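Local coordinates for DUF192 domain-containing protein (Novosphingobium aromaticivorans, PDB 3M7A) that is of unknown function but belongs to the DUF192 (COG1430) family and is probably a secreted or membrane-attached lipoprotein, at residues A[51-56]-A[77-82]; A[82-87]-A[119-124]. One frame throughout, in Å; residues are numbered along the deposited sequence.

Interaction 1 (A[51-56]-A[77-82]); sequences LMFRTE and MRNTVI
Phe-53 and Asn-79 meet through both backbone and side chain. The amide N of Phe-53 donates to Asn-79 O at 2.8 Å, the one direct hydrogen bond between residues 51-56 and 77-82, and the donor is tilted 23° from the carbonyl plane. A water adds a second polar link: it donates to Leu-51 O and Arg-54 O and accepts from Val-81 N at 2.8 Å, stitching the two loops together at three backbone atoms. Both loops are built around type II beta turns, Leu-51 to Arg-54 and Met-77 to Thr-80, so the contact sets turn against turn at the surface of the DUF192 domain. Among the side chains, Asn-79 lies alongside the Phe-53 ring, its amide plane 27° from the ring plane and its CG 3.6 Å from Phe-53 CE1. Selenomethionine Met-52 crosses the same asparagine, with SE 3.7 Å from Asn-79 ND2; its chain is extended beyond CG, chi3 at 179° carrying CE to 3.4 Å from Arg-78 O. An alanine at Asn-79 would keep the CB contacts but would probably leave Phe-53 CZ and Met-52 SE without the amide nitrogen that touches both. Further along, Val-81 CB packs on Arg-54 O at 3.5 Å, and Ile-82 CG2 reaches Thr-55 O at 3.6 Å.

Interaction 2 (A[82-87]-A[119-124]); sequences IPLDII and VLEING
Pro-83 O has two polar partners: Gly-124 N, which donates to it at 2.9 Å from above the carbonyl plane, and a water 2.7 Å from Pro-83 O that lies equally close to Asn-123 OD1. This junction lies at the end of an antiparallel beta ladder between strands 84-89 and 118-123, neighbours in the mixed sheet of the domain. Two hydrogen-bonded pairs alternate with the non-hydrogen-bonded pairs Leu-84/Asn-123 and Ile-86/Glu-121. Asp-85 and Ile-122 exchange both backbone bonds, with Asp-85 N 2.9 Å from Ile-122 O, and Ile-87 and Leu-120 do the same, with Ile-87 N 2.8 Å from Leu-120 O. The Asp-85 carboxylate, buried beside Gly-124, is held by backbone N-H groups: OD1 accepts from Asn-101 and Gly-125, and OD2 from Ala-127 in helix 126-130, which would probably stabilise its negative charge. On that same face Ile-87 CD1 packs against Ile-122 CD1 at 3.8 Å. The opposite face carries Ile-86 and Glu-121, side by side and pointing the same way, and Phe-75 touches both. Leu-84 CD1 lies 3.6 Å from Glu-121 OE1. Ile-86 CG2 and Val-119 CG1 are pressed to 3.4 Å, tighter than usual for two carbons.

The segments of interaction 1 come first along the chain and those of interaction 2 follow, sharing Ile-82, which lies near the end of the loop between strands 72-75 and 84-89. Their centres are 11 Å apart. Interaction 1 lies at the surface, its centre about 14 Å from the centre of the chain, whereas interaction 2 is buried, about 6 Å from it. The two are in direct contact, since Leu-51 CD1 packs 3.6 Å from Glu-121 OE1 and the Met-77 side chain reaches the backbone of Pro-83 and Leu-84. The loop after helix 44-49 thus meets the sheet both directly, through Leu-51, and by way of the 77-82 loop, so that the surface turns and strands 84-89 and 118-123 form one continuous packed unit.

Interaction 1 (A[51-56]-A[77-82])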
ATOM      1  N   LEU A  51       5.889   5.225   5.802  1.00  5.05           N
ATOM      2  CA  LEU A  51       6.092   4.352   6.959  1.00  6.23           C
ATOM      3  C   LEU A  51       7.488   4.531   7.575  1.00  6.19           C
ATOM      4  O   LEU A  51       7.997   3.629   8.228  1.00  7.62           O
ATOM      5  CB  LEU A  51       5.815   2.884   6.583  1.00  6.05           C
ATOM      6  CG  LEU A  51       4.344   2.508   6.431  1.00  5.70           C
ATOM      7  CD1 LEU A  51       4.204   1.134   5.738  1.00  6.32           C
ATOM      8  CD2 LEU A  51       3.668   2.496   7.790  1.00  8.15           C
HETATM    9  N   MSE A  52       8.095   5.692   7.367  1.00  6.67           N
HETATM   10  CA  MSE A  52       9.357   5.982   8.032  1.00  6.67           C
HETATM   11  C   MSE A  52       9.242   5.720   9.531  1.00  7.12           C
HETATM   12  O   MSE A  52       8.201   5.982  10.167  1.00  8.66           O
HETATM   13  CB  MSE A  52       9.754   7.442   7.822  1.00  6.90           C
HETATM   14  CG  MSE A  52      10.252   7.785   6.449  1.00  6.36           C
HETATM   15 SE   MSE A  52      10.862   9.614   6.416  0.75  9.26          SE
HETATM   16  CE  MSE A  52      11.434   9.628   4.582  1.00  8.91           C
ATOM     17  N   PHE A  53      10.347   5.184  10.065  1.00  7.53           N
ATOM     18  CA  PHE A  53      10.556   4.964  11.502  1.00  8.24           C
ATOM     19  C   PHE A  53       9.786   3.811  12.120  1.00  8.75           C
ATOM     20  O   PHE A  53      10.080   3.439  13.259  1.00 10.14           O
ATOM     21  CB  PHE A  53      10.323   6.233  12.345  1.00 10.21           C
ATOM     22  CG  PHE A  53      11.009   7.440  11.801  1.00 12.95           C
ATOM     23  CD1 PHE A  53      12.382   7.486  11.742  1.00 14.15           C
ATOM     24  CD2 PHE A  53      10.283   8.505  11.297  1.00 16.99           C
ATOM     25  CE1 PHE A  53      13.037   8.596  11.208  1.00 19.57           C
ATOM     26  CE2 PHE A  53      10.918   9.620  10.761  1.00 20.90           C
ATOM     27  CZ  PHE A  53      12.296   9.652  10.707  1.00 19.05           C
ATOM     28  N   ARG A  54       8.826   3.231  11.396  1.00  7.72           N
ATOM     29  CA  ARG A  54       8.032   2.132  11.935  0.50  8.55           C
ATOM     30  C   ARG A  54       8.869   0.890  12.073  1.00  9.40           C
ATOM     31  O   ARG A  54       9.580   0.531  11.148  1.00 11.09           O
ATOM     32  CB  ARG A  54       6.886   1.782  11.006  0.50  7.61           C
ATOM     33  CG  ARG A  54       5.896   2.853  10.858  0.50  6.00           C
ATOM     34  CD  ARG A  54       5.159   3.168  12.143  0.50  8.97           C
ATOM     35  NE  ARG A  54       4.236   4.262  11.882  0.50 11.49           N
ATOM     36  CZ  ARG A  54       3.034   4.105  11.338  0.50 10.27           C
ATOM     37  NH1 ARG A  54       2.577   2.897  11.060  0.50 11.08           N
ATOM     38  NH2 ARG A  54       2.292   5.165  11.098  0.50 10.89           N
ATOM     39  N   THR A  55       8.795   0.202  13.211  1.00  8.66           N
ATOM     40  CA  THR A  55       9.580  -1.027  13.398  1.00  9.99           C
ATOM     41  C   THR A  55       8.759  -2.303  13.233  1.00  8.95           C
ATOM     42  O   THR A  55       9.314  -3.388  13.259  1.00 11.82           O
ATOM     43  CB  THR A  55      10.291  -1.038  14.744  1.00 11.63           C
ATOM     44  OG1 THR A  55       9.317  -0.863  15.767  1.00 14.83           O
ATOM     45  CG2 THR A  55      11.326   0.122  14.779  1.00 14.16           C
ATOM     46  N   GLU A  56       7.455  -2.156  13.023  1.00 10.57           N
ATOM     47  CA  GLU A  56       6.599  -3.314  12.802  0.50 12.03           C
ATOM     48  C   GLU A  56       5.359  -2.957  12.000  1.00 10.86           C
ATOM     49  O   GLU A  56       4.945  -1.818  11.929  1.00 11.21           O
ATOM     50  CB  GLU A  56       6.201  -3.966  14.128  0.50 14.33           C
ATOM     51  CG  GLU A  56       5.235  -3.134  14.956  0.50 19.80           C
ATOM     52  CD  GLU A  56       4.777  -3.841  16.224  0.50 25.51           C
ATOM     53  OE1 GLU A  56       4.411  -5.039  16.155  0.50 30.73           O
ATOM     54  OE2 GLU A  56       4.776  -3.186  17.287  0.50 30.48           O
HETATM   55  N   MSE A  77      13.333   4.537   0.431  1.00  6.10           N
HETATM   56  CA  MSE A  77      13.305   3.880   1.715  1.00  5.92           C
HETATM   57  C   MSE A  77      14.155   4.593   2.770  1.00  7.30           C
HETATM   58  O   MSE A  77      14.458   4.028   3.809  1.00  7.20           O
HETATM   59  CB  MSE A  77      13.711   2.413   1.559  1.00  5.24           C
HETATM   60  CG  MSE A  77      12.741   1.602   0.707  1.00  6.32           C
HETATM   61 SE   MSE A  77      11.019   1.294   1.551  0.75  8.42          SE
HETATM   62  CE  MSE A  77      11.592  -0.179   2.661  1.00  8.77           C
ATOM     63  N   ARG A  78      14.468   5.871   2.546  1.00  7.16           N
ATOM     64  CA  ARG A  78      15.121   6.653   3.589  0.60  8.46           C
ATOM     65  C   ARG A  78      14.295   6.548   4.888  1.00  7.72           C
ATOM     66  O   ARG A  78      13.063   6.673   4.860  1.00  7.85           O
ATOM     67  CB  ARG A  78      15.308   8.113   3.160  0.60 10.12           C
ATOM     68  CG  ARG A  78      15.948   8.983   4.269  0.60 11.20           C
ATOM     69  CD  ARG A  78      16.419  10.366   3.882  0.60  9.83           C
ATOM     70  NE  ARG A  78      17.712  10.341   3.198  0.60 11.33           N
ATOM     71  CZ  ARG A  78      18.385  11.431   2.834  0.60 10.53           C
ATOM     72  NH1 ARG A  78      17.894  12.643   3.075  0.60  7.21           N
ATOM     73  NH2 ARG A  78      19.553  11.308   2.220  0.60 13.28           N
ATOM     74  N   ASN A  79      14.986   6.306   6.014  1.00  7.33           N
ATOM     75  CA  ASN A  79      14.365   6.175   7.335  1.00  7.92           C
ATOM     76  C   ASN A  79      13.348   5.056   7.497  1.00  6.21           C
ATOM     77  O   ASN A  79      12.688   5.004   8.514  1.00  7.89           O
ATOM     78  CB  ASN A  79      13.719   7.500   7.796  1.00  8.26           C
ATOM     79  CG  ASN A  79      14.724   8.611   7.981  1.00  9.66           C
ATOM     80  OD1 ASN A  79      15.846   8.369   8.460  1.00 11.60           O
ATOM     81  ND2 ASN A  79      14.328   9.829   7.655  1.00 10.81           N
ATOM     82  N   THR A  80      13.261   4.160   6.525  1.00  6.51           N
ATOM     83  CA  THR A  80      12.337   3.041   6.588  1.00  6.20           C
ATOM     84  C   THR A  80      13.113   1.813   7.016  1.00  6.27           C
ATOM     85  O   THR A  80      14.067   1.388   6.357  1.00  8.00           O
ATOM     86  CB  THR A  80      11.566   2.870   5.272  1.00  5.98           C
ATOM     87  OG1 THR A  80      10.942   4.127   4.951  1.00  9.16           O
ATOM     88  CG2 THR A  80      10.525   1.762   5.359  1.00  7.49           C
ATOM     89  N   VAL A  81      12.659   1.268   8.136  1.00  7.05           N
ATOM     90  CA  VAL A  81      13.346   0.218   8.886  1.00  7.85           C
ATOM     91  C   VAL A  81      12.949  -1.201   8.465  1.00  7.85           C
ATOM     92  O   VAL A  81      13.731  -2.155   8.619  1.00  9.72           O
ATOM     93  CB  VAL A  81      13.007   0.393  10.399  1.00  9.21           C
ATOM     94  CG1 VAL A  81      13.661  -0.669  11.266  1.00 13.11           C
ATOM     95  CG2 VAL A  81      13.355   1.816  10.850  1.00 13.06           C
ATOM     96  N   ILE A  82      11.719  -1.333   7.973  1.00  7.68           N
ATOM     97  CA  ILE A  82      11.179  -2.623   7.602  1.00  7.39           C
ATOM     98  C   ILE A  82      11.087  -2.726   6.085  1.00  6.96           C
ATOM     99  O   ILE A  82      10.835  -1.723   5.404  1.00  7.02           O
ATOM    100  CB  ILE A  82       9.802  -2.880   8.258  1.00  8.72           C
ATOM    101  CG1 ILE A  82       8.748  -1.851   7.834  1.00  8.88           C
ATOM    102  CG2 ILE A  82       9.938  -2.906   9.781  1.00  9.85           C
ATOM    103  CD1 ILE A  82       7.319  -2.192   8.274  1.00 12.88           C
TER
HETATM  104  O   HOH W   1       9.948   1.671   8.726  1.00 10.12           O

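Interaction 2 (A[82-87]-A[119-124])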
ATOM      1  N   ILE A  82      11.719  -1.333   7.973  1.00  7.68           N
ATOM      2  CA  ILE A  82      11.179  -2.623   7.602  1.00  7.39           C
ATOM      3  C   ILE A  82      11.087  -2.726   6.085  1.00  6.96           C
ATOM      4  O   ILE A  82      10.835  -1.723   5.404  1.00  7.02           O
ATOM      5  CB  ILE A  82       9.802  -2.880   8.258  1.00  8.72           C
ATOM      6  CG1 ILE A  82       8.748  -1.851   7.834  1.00  8.88           C
ATOM      7  CG2 ILE A  82       9.938  -2.906   9.781  1.00  9.85           C
ATOM      8  CD1 ILE A  82       7.319  -2.192   8.274  1.00 12.88           C
ATOM      9  N   PRO A  83      11.336  -3.924   5.526  1.00  6.46           N
ATOM     10  CA  PRO A  83      11.222  -4.083   4.085  1.00  6.16           C
ATOM     11  C   PRO A  83       9.746  -4.008   3.668  1.00  5.00           C
ATOM     12  O   PRO A  83       8.858  -4.404   4.440  1.00  6.54           O
ATOM     13  CB  PRO A  83      11.838  -5.463   3.817  1.00  8.29           C
ATOM     14  CG  PRO A  83      11.663  -6.195   5.059  1.00  8.36           C
ATOM     15  CD  PRO A  83      11.764  -5.176   6.176  1.00  8.05           C
ATOM     16  N   LEU A  84       9.504  -3.502   2.477  1.00  5.02           N
ATOM     17  CA  LEU A  84       8.136  -3.281   1.997  1.00  4.53           C
ATOM     18  C   LEU A  84       8.009  -3.699   0.549  1.00  4.63           C
ATOM     19  O   LEU A  84       8.962  -3.622  -0.227  1.00  6.46           O
ATOM     20  CB  LEU A  84       7.776  -1.796   2.084  1.00  5.93           C
ATOM     21  CG  LEU A  84       7.703  -1.212   3.481  1.00  6.03           C
ATOM     22  CD1 LEU A  84       7.556   0.336   3.412  1.00  6.93           C
ATOM     23  CD2 LEU A  84       6.590  -1.839   4.303  1.00  6.50           C
ATOM     24  N   ASP A  85       6.795  -4.111   0.174  1.00  4.86           N
ATOM     25  CA  ASP A  85       6.383  -4.185  -1.209  1.00  4.98           C
ATOM     26  C   ASP A  85       5.526  -2.942  -1.491  1.00  4.53           C
ATOM     27  O   ASP A  85       4.608  -2.606  -0.735  1.00  5.38           O
ATOM     28  CB  ASP A  85       5.550  -5.437  -1.486  1.00  5.07           C
ATOM     29  CG  ASP A  85       6.353  -6.724  -1.474  1.00  5.26           C
ATOM     30  OD1 ASP A  85       7.594  -6.688  -1.324  1.00  5.22           O
ATOM     31  OD2 ASP A  85       5.720  -7.797  -1.645  1.00  6.24           O
ATOM     32  N   ILE A  86       5.870  -2.254  -2.576  1.00  4.70           N
ATOM     33  CA  ILE A  86       5.220  -1.001  -2.950  1.00  4.45           C
ATOM     34  C   ILE A  86       4.408  -1.250  -4.226  1.00  4.02           C
ATOM     35  O   ILE A  86       4.958  -1.483  -5.294  1.00  5.76           O
ATOM     36  CB  ILE A  86       6.225   0.148  -3.117  1.00  5.47           C
ATOM     37  CG1 ILE A  86       7.147   0.252  -1.878  1.00  7.60           C
ATOM     38  CG2 ILE A  86       5.503   1.484  -3.325  1.00  6.60           C
ATOM     39  CD1 ILE A  86       8.119   1.451  -1.898  1.00 10.62           C
ATOM     40  N   ILE A  87       3.084  -1.210  -4.070  1.00  4.96           N
ATOM     41  CA  ILE A  87       2.156  -1.581  -5.123  1.00  5.24           C
ATOM     42  C   ILE A  87       1.550  -0.313  -5.700  1.00  4.47           C
ATOM     43  O   ILE A  87       0.838   0.418  -5.017  1.00  4.75           O
ATOM     44  CB  ILE A  87       1.051  -2.490  -4.520  1.00  5.53           C
ATOM     45  CG1 ILE A  87       1.641  -3.752  -3.861  1.00  6.77           C
ATOM     46  CG2 ILE A  87      -0.012  -2.813  -5.575  1.00  6.27           C
ATOM     47  CD1 ILE A  87       0.690  -4.503  -2.936  1.00  7.80           C
ATOM     48  N   VAL A 119      -1.062   4.211  -4.015  1.00  4.71           N
ATOM     49  CA  VAL A 119       0.002   3.293  -3.709  1.00  4.99           C
ATOM     50  C   VAL A 119      -0.376   2.549  -2.441  1.00  4.37           C
ATOM     51  O   VAL A 119      -0.859   3.150  -1.499  1.00  4.98           O
ATOM     52  CB  VAL A 119       1.346   4.026  -3.495  1.00  5.12           C
ATOM     53  CG1 VAL A 119       2.474   3.032  -3.229  1.00  7.86           C
ATOM     54  CG2 VAL A 119       1.683   4.899  -4.732  1.00  6.18           C
ATOM     55  N   LEU A 120      -0.157   1.232  -2.438  1.00  4.33           N
ATOM     56  CA  LEU A 120      -0.398   0.408  -1.270  1.00  4.34           C
ATOM     57  C   LEU A 120       0.940  -0.198  -0.867  1.00  3.87           C
ATOM     58  O   LEU A 120       1.600  -0.881  -1.670  1.00  4.95           O
ATOM     59  CB  LEU A 120      -1.415  -0.684  -1.584  1.00  4.50           C
ATOM     60  CG  LEU A 120      -1.635  -1.671  -0.450  1.00  5.70           C
ATOM     61  CD1 LEU A 120      -2.309  -1.012   0.781  1.00  7.39           C
ATOM     62  CD2 LEU A 120      -2.502  -2.844  -0.929  1.00  7.88           C
ATOM     63  N   GLU A 121       1.352   0.070   0.367  1.00  4.16           N
ATOM     64  CA  GLU A 121       2.544  -0.562   0.941  1.00  4.42           C
ATOM     65  C   GLU A 121       2.157  -1.646   1.945  1.00  3.61           C
ATOM     66  O   GLU A 121       1.324  -1.416   2.809  1.00  4.45           O
ATOM     67  CB  GLU A 121       3.434   0.473   1.654  1.00  5.11           C
ATOM     68  CG  GLU A 121       4.064   1.463   0.697  1.00  4.95           C
ATOM     69  CD  GLU A 121       4.932   2.519   1.329  1.00  6.16           C
ATOM     70  OE1 GLU A 121       4.968   2.654   2.553  1.00  6.83           O
ATOM     71  OE2 GLU A 121       5.573   3.250   0.548  1.00  8.15           O
ATOM     72  N   ILE A 122       2.756  -2.815   1.769  1.00  4.25           N
ATOM     73  CA  ILE A 122       2.566  -3.966   2.637  1.00  4.66           C
ATOM     74  C   ILE A 122       3.946  -4.566   2.930  1.00  5.14           C
ATOM     75  O   ILE A 122       4.956  -4.166   2.367  1.00  4.86           O
ATOM     76  CB  ILE A 122       1.631  -5.008   1.990  1.00  5.20           C
ATOM     77  CG1 ILE A 122       2.229  -5.630   0.720  1.00  5.56           C
ATOM     78  CG2 ILE A 122       0.255  -4.372   1.732  1.00  6.23           C
ATOM     79  CD1 ILE A 122       1.331  -6.715   0.102  1.00  7.01           C
ATOM     80  N   ASN A 123       3.994  -5.535   3.823  1.00  5.31           N
ATOM     81  CA  ASN A 123       5.264  -6.120   4.204  1.00  5.01           C
ATOM     82  C   ASN A 123       6.041  -6.692   3.019  1.00  5.07           C
ATOM     83  O   ASN A 123       5.475  -7.281   2.088  1.00  5.80           O
ATOM     84  CB  ASN A 123       5.031  -7.242   5.222  1.00  5.61           C
ATOM     85  CG  ASN A 123       4.877  -6.756   6.623  1.00  6.20           C
ATOM     86  OD1 ASN A 123       5.626  -5.900   7.069  1.00  8.05           O
ATOM     87  ND2 ASN A 123       3.937  -7.353   7.351  1.00 10.50           N
ATOM     88  N   GLY A 124       7.347  -6.551   3.095  1.00  4.88           N
ATOM     89  CA  GLY A 124       8.215  -7.027   2.059  1.00  5.32           C
ATOM     90  C   GLY A 124       8.000  -8.489   1.778  1.00  4.76           C
ATOM     91  O   GLY A 124       7.963  -9.308   2.705  1.00  5.61           O
TER
HETATM   92  O   HOH W   2       8.290  -5.969   6.568  1.00  7.15           O